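Local coordinates for protein 3-oxo-tetronate kinase (Salmonella typhimurium, PDB 3DQQ) that probably phosphorylates 3-oxo-tetronate at the expense of ATP, giving 3-oxo-tetronate 4-phosphate, as a member of the four-carbon acid sugar kinase family, at residues 35-49 / 64-76. Numbering follows the deposited sequence.
Sequences VPTGTQPEGCDAVVI and QSLAALVWLKKQG
The indole of Trp71 is packed on both faces, with Pro36 against one and Gln75 against the other. Pro36 sets CB over the face of the five-membered ring, 3.5 Å from its centroid, a CH-pi contact, while its CG leans on the shared bond near CD2. Proline suits this place because its rigid ring presents C-H groups that lie close on an aromatic surface. On the opposite face, Gln75 CG sits 3.5 Å above the plane. At the edge, Trp71 NE1 donates a nearly straight hydrogen bond to Gly38 O (3.3 Å, 167°); the oxygen lies close to the ring plane, but the donor stands above the carbonyl plane. Pro41 CD approaches CH2 at the benzo edge. With CG anti to the backbone N (chi1 -175°), the tryptophan stretches from the helix into the loop, where a large flat group with one polar N-H can bury surface and still bind a main-chain oxygen.

Bent at chi2, the Gln75 chain curls back so that OE1 accepts a weak bond from Gln40 N (3.1 Å) and NE2 gives another weak one to Trp71 O. Beside the indole and oblique to it, Ile49 and Leu72 reach toward each other tip to tip, with Ile49 CD1 3.7 Å from Leu72 CG; CD1 also touches Ala68 CB, whose small methyl lets the strand side chain settle against the helix. Val47 CG1 reaches Trp71 CZ3. Farther along, Val35 CG2 rests on Ala67 CB (3.8 Å).

Gly76, at positive phi, closes the helix in a Schellman motif. Residues 64-74 of the helix run nearly antiparallel (161°) to strand 46-49 and pack on it, also carrying the loop 35-45: alpha/beta layer packing within the sugar-binding N-terminal domain, away from the probable ATP site.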
# COMPACT_ATOMS: atom_id res chain seq x y z
N VAL A 35 8.85 21.48 20.17
CA VAL A 35 8.91 22.75 20.87
C VAL A 35 10.33 23.19 21.05
O VAL A 35 11.13 22.45 21.58
CB VAL A 35 8.29 22.67 22.26
CG1 VAL A 35 8.46 23.99 23.01
CG2 VAL A 35 6.84 22.26 22.16
N PRO A 36 10.67 24.40 20.61
CA PRO A 36 12.04 24.82 20.72
C PRO A 36 12.54 24.97 22.13
O PRO A 36 11.82 25.30 23.04
CB PRO A 36 12.05 26.17 20.03
CG PRO A 36 10.84 26.18 19.21
CD PRO A 36 9.85 25.42 19.97
N THR A 37 13.81 24.70 22.30
CA THR A 37 14.42 24.71 23.60
C THR A 37 15.40 25.86 23.60
O THR A 37 15.76 26.33 24.65
CB THR A 37 15.17 23.39 23.88
OG1 THR A 37 16.21 23.26 22.92
CG2 THR A 37 14.25 22.17 23.71
N GLY A 38 15.80 26.33 22.43
CA GLY A 38 16.84 27.33 22.37
C GLY A 38 16.32 28.75 22.42
O GLY A 38 15.43 29.08 23.17
N THR A 39 16.89 29.54 21.53
CA THR A 39 16.74 30.97 21.46
C THR A 39 16.39 31.28 20.01
O THR A 39 16.69 30.50 19.14
CB THR A 39 18.09 31.62 21.83
OG1 THR A 39 18.14 32.96 21.30
CG2 THR A 39 19.35 30.75 21.32
N GLN A 40 15.77 32.40 19.70
CA GLN A 40 15.34 32.55 18.31
C GLN A 40 16.55 32.43 17.41
O GLN A 40 17.49 33.13 17.60
CB GLN A 40 14.68 33.90 18.07
CG GLN A 40 14.11 34.04 16.69
CD GLN A 40 13.71 35.44 16.34
OE1 GLN A 40 13.53 36.33 17.20
NE2 GLN A 40 13.56 35.66 15.05
N PRO A 41 16.51 31.56 16.41
CA PRO A 41 17.64 31.49 15.52
C PRO A 41 17.88 32.75 14.79
O PRO A 41 16.99 33.52 14.59
CB PRO A 41 17.23 30.44 14.49
CG PRO A 41 16.23 29.66 15.13
CD PRO A 41 15.49 30.59 16.05
N GLU A 42 19.12 32.95 14.38
CA GLU A 42 19.49 34.05 13.53
C GLU A 42 19.01 33.82 12.12
O GLU A 42 18.58 32.73 11.75
CB GLU A 42 20.99 34.21 13.55
CG GLU A 42 21.46 34.50 14.99
CD GLU A 42 22.89 35.02 15.09
OE1 GLU A 42 23.82 34.16 15.18
OE2 GLU A 42 23.06 36.29 15.12
N GLY A 43 19.02 34.90 11.35
CA GLY A 43 18.82 34.84 9.92
C GLY A 43 17.45 34.53 9.38
O GLY A 43 17.36 34.13 8.20
N CYS A 44 16.39 34.72 10.18
CA CYS A 44 15.01 34.54 9.68
C CYS A 44 13.95 35.46 10.26
O CYS A 44 14.09 35.95 11.36
CB CYS A 44 14.57 33.13 9.97
SG CYS A 44 14.59 32.79 11.73
N ASP A 45 12.87 35.66 9.52
CA ASP A 45 11.76 36.50 9.96
C ASP A 45 10.56 35.71 10.40
O ASP A 45 9.68 36.26 11.02
CB ASP A 45 11.31 37.43 8.84
CG ASP A 45 12.42 38.36 8.34
OD1 ASP A 45 13.40 38.65 9.07
OD2 ASP A 45 12.27 38.81 7.19
N ALA A 46 10.50 34.44 10.02
CA ALA A 46 9.44 33.53 10.42
C ALA A 46 10.09 32.30 11.05
O ALA A 46 11.18 31.94 10.67
CB ALA A 46 8.60 33.15 9.23
N VAL A 47 9.43 31.71 12.04
CA VAL A 47 9.79 30.42 12.55
C VAL A 47 8.60 29.48 12.43
O VAL A 47 7.52 29.84 12.84
CB VAL A 47 10.26 30.48 14.01
CG1 VAL A 47 10.61 29.07 14.51
CG2 VAL A 47 11.45 31.35 14.13
N VAL A 48 8.79 28.30 11.87
CA VAL A 48 7.72 27.33 11.79
C VAL A 48 8.07 26.23 12.76
O VAL A 48 9.07 25.56 12.58
CB VAL A 48 7.58 26.77 10.37
CG1 VAL A 48 6.57 25.65 10.36
CG2 VAL A 48 7.24 27.89 9.39
N ILE A 49 7.28 26.07 13.82
CA ILE A 49 7.46 24.97 14.76
C ILE A 49 6.62 23.78 14.33
O ILE A 49 5.40 23.89 14.20
CB ILE A 49 7.04 25.38 16.17
CG1 ILE A 49 7.90 26.53 16.69
CG2 ILE A 49 7.09 24.17 17.12
CD1 ILE A 49 7.22 27.33 17.76
N GLN A 64 1.25 20.65 23.78
CA GLN A 64 2.33 20.92 22.84
C GLN A 64 2.15 22.28 22.18
O GLN A 64 3.11 23.04 22.07
CB GLN A 64 2.39 19.87 21.73
CG GLN A 64 2.93 18.48 22.10
CD GLN A 64 4.24 18.63 22.75
OE1 GLN A 64 4.29 18.88 23.97
NE2 GLN A 64 5.34 18.56 21.95
N SER A 65 0.93 22.59 21.75
CA SER A 65 0.73 23.86 21.04
C SER A 65 0.94 25.10 21.93
O SER A 65 1.57 26.07 21.52
CB SER A 65 -0.66 23.90 20.42
OG SER A 65 -0.83 22.81 19.53
N LEU A 66 0.41 25.04 23.14
CA LEU A 66 0.65 26.10 24.14
C LEU A 66 2.14 26.23 24.49
O LEU A 66 2.63 27.34 24.63
CB LEU A 66 -0.20 25.91 25.39
CG LEU A 66 -1.71 26.06 25.15
CD1 LEU A 66 -2.50 25.85 26.42
CD2 LEU A 66 -2.12 27.40 24.46
N ALA A 67 2.86 25.12 24.62
CA ALA A 67 4.31 25.18 24.87
C ALA A 67 4.98 25.94 23.71
O ALA A 67 5.80 26.85 23.92
CB ALA A 67 4.88 23.82 25.03
N ALA A 68 4.57 25.62 22.48
CA ALA A 68 5.12 26.30 21.30
C ALA A 68 4.82 27.79 21.40
O ALA A 68 5.69 28.61 21.15
CB ALA A 68 4.54 25.73 20.02
N LEU A 69 3.60 28.13 21.80
CA LEU A 69 3.19 29.53 21.89
C LEU A 69 3.97 30.28 22.96
O LEU A 69 4.36 31.43 22.74
CB LEU A 69 1.70 29.64 22.14
CG LEU A 69 1.15 31.05 22.25
CD1 LEU A 69 1.23 31.77 20.93
CD2 LEU A 69 -0.32 31.03 22.73
N VAL A 70 4.24 29.64 24.11
CA VAL A 70 5.02 30.27 25.17
C VAL A 70 6.37 30.62 24.64
O VAL A 70 6.88 31.69 24.90
CB VAL A 70 5.19 29.39 26.44
CG1 VAL A 70 6.38 29.94 27.33
CG2 VAL A 70 3.89 29.35 27.28
N TRP A 71 6.95 29.75 23.85
CA TRP A 71 8.22 30.08 23.28
C TRP A 71 8.16 31.22 22.26
O TRP A 71 8.98 32.12 22.30
CB TRP A 71 8.81 28.85 22.62
CG TRP A 71 10.19 29.04 22.09
CD1 TRP A 71 11.34 28.86 22.75
CD2 TRP A 71 10.53 29.44 20.77
NE1 TRP A 71 12.41 29.10 21.92
CE2 TRP A 71 11.93 29.49 20.70
CE3 TRP A 71 9.79 29.80 19.64
CZ2 TRP A 71 12.60 29.85 19.54
CZ3 TRP A 71 10.47 30.15 18.49
CH2 TRP A 71 11.84 30.17 18.45
N LEU A 72 7.22 31.17 21.34
CA LEU A 72 7.08 32.21 20.34
C LEU A 72 6.88 33.56 21.01
O LEU A 72 7.45 34.56 20.60
CB LEU A 72 5.90 31.94 19.42
CG LEU A 72 6.06 30.82 18.40
CD1 LEU A 72 4.70 30.53 17.67
CD2 LEU A 72 7.18 31.20 17.45
N LYS A 73 6.06 33.60 22.05
CA LYS A 73 5.83 34.86 22.76
C LYS A 73 7.10 35.36 23.42
O LYS A 73 7.39 36.51 23.43
CB LYS A 73 4.77 34.69 23.84
CG LYS A 73 3.38 34.93 23.38
CD LYS A 73 2.43 34.66 24.64
CE LYS A 73 1.00 35.41 24.57
NZ LYS A 73 -0.11 34.49 25.02
N LYS A 74 7.88 34.47 23.97
CA LYS A 74 9.17 34.83 24.53
C LYS A 74 10.10 35.44 23.49
O LYS A 74 10.87 36.26 23.81
CB LYS A 74 9.78 33.57 25.11
CG LYS A 74 11.02 33.74 25.94
CD LYS A 74 11.27 32.43 26.79
CE LYS A 74 10.04 32.22 27.84
NZ LYS A 74 9.59 30.77 28.14
N GLN A 75 10.03 35.02 22.24
CA GLN A 75 10.88 35.61 21.22
C GLN A 75 10.28 36.88 20.64
O GLN A 75 10.89 37.47 19.75
CB GLN A 75 11.11 34.64 20.05
CG GLN A 75 11.53 33.26 20.41
CD GLN A 75 12.55 33.26 21.46
OE1 GLN A 75 13.56 33.91 21.33
NE2 GLN A 75 12.29 32.58 22.55
N GLY A 76 9.09 37.29 21.07
CA GLY A 76 8.48 38.52 20.57
C GLY A 76 7.66 38.38 19.30
O GLY A 76 7.38 39.34 18.58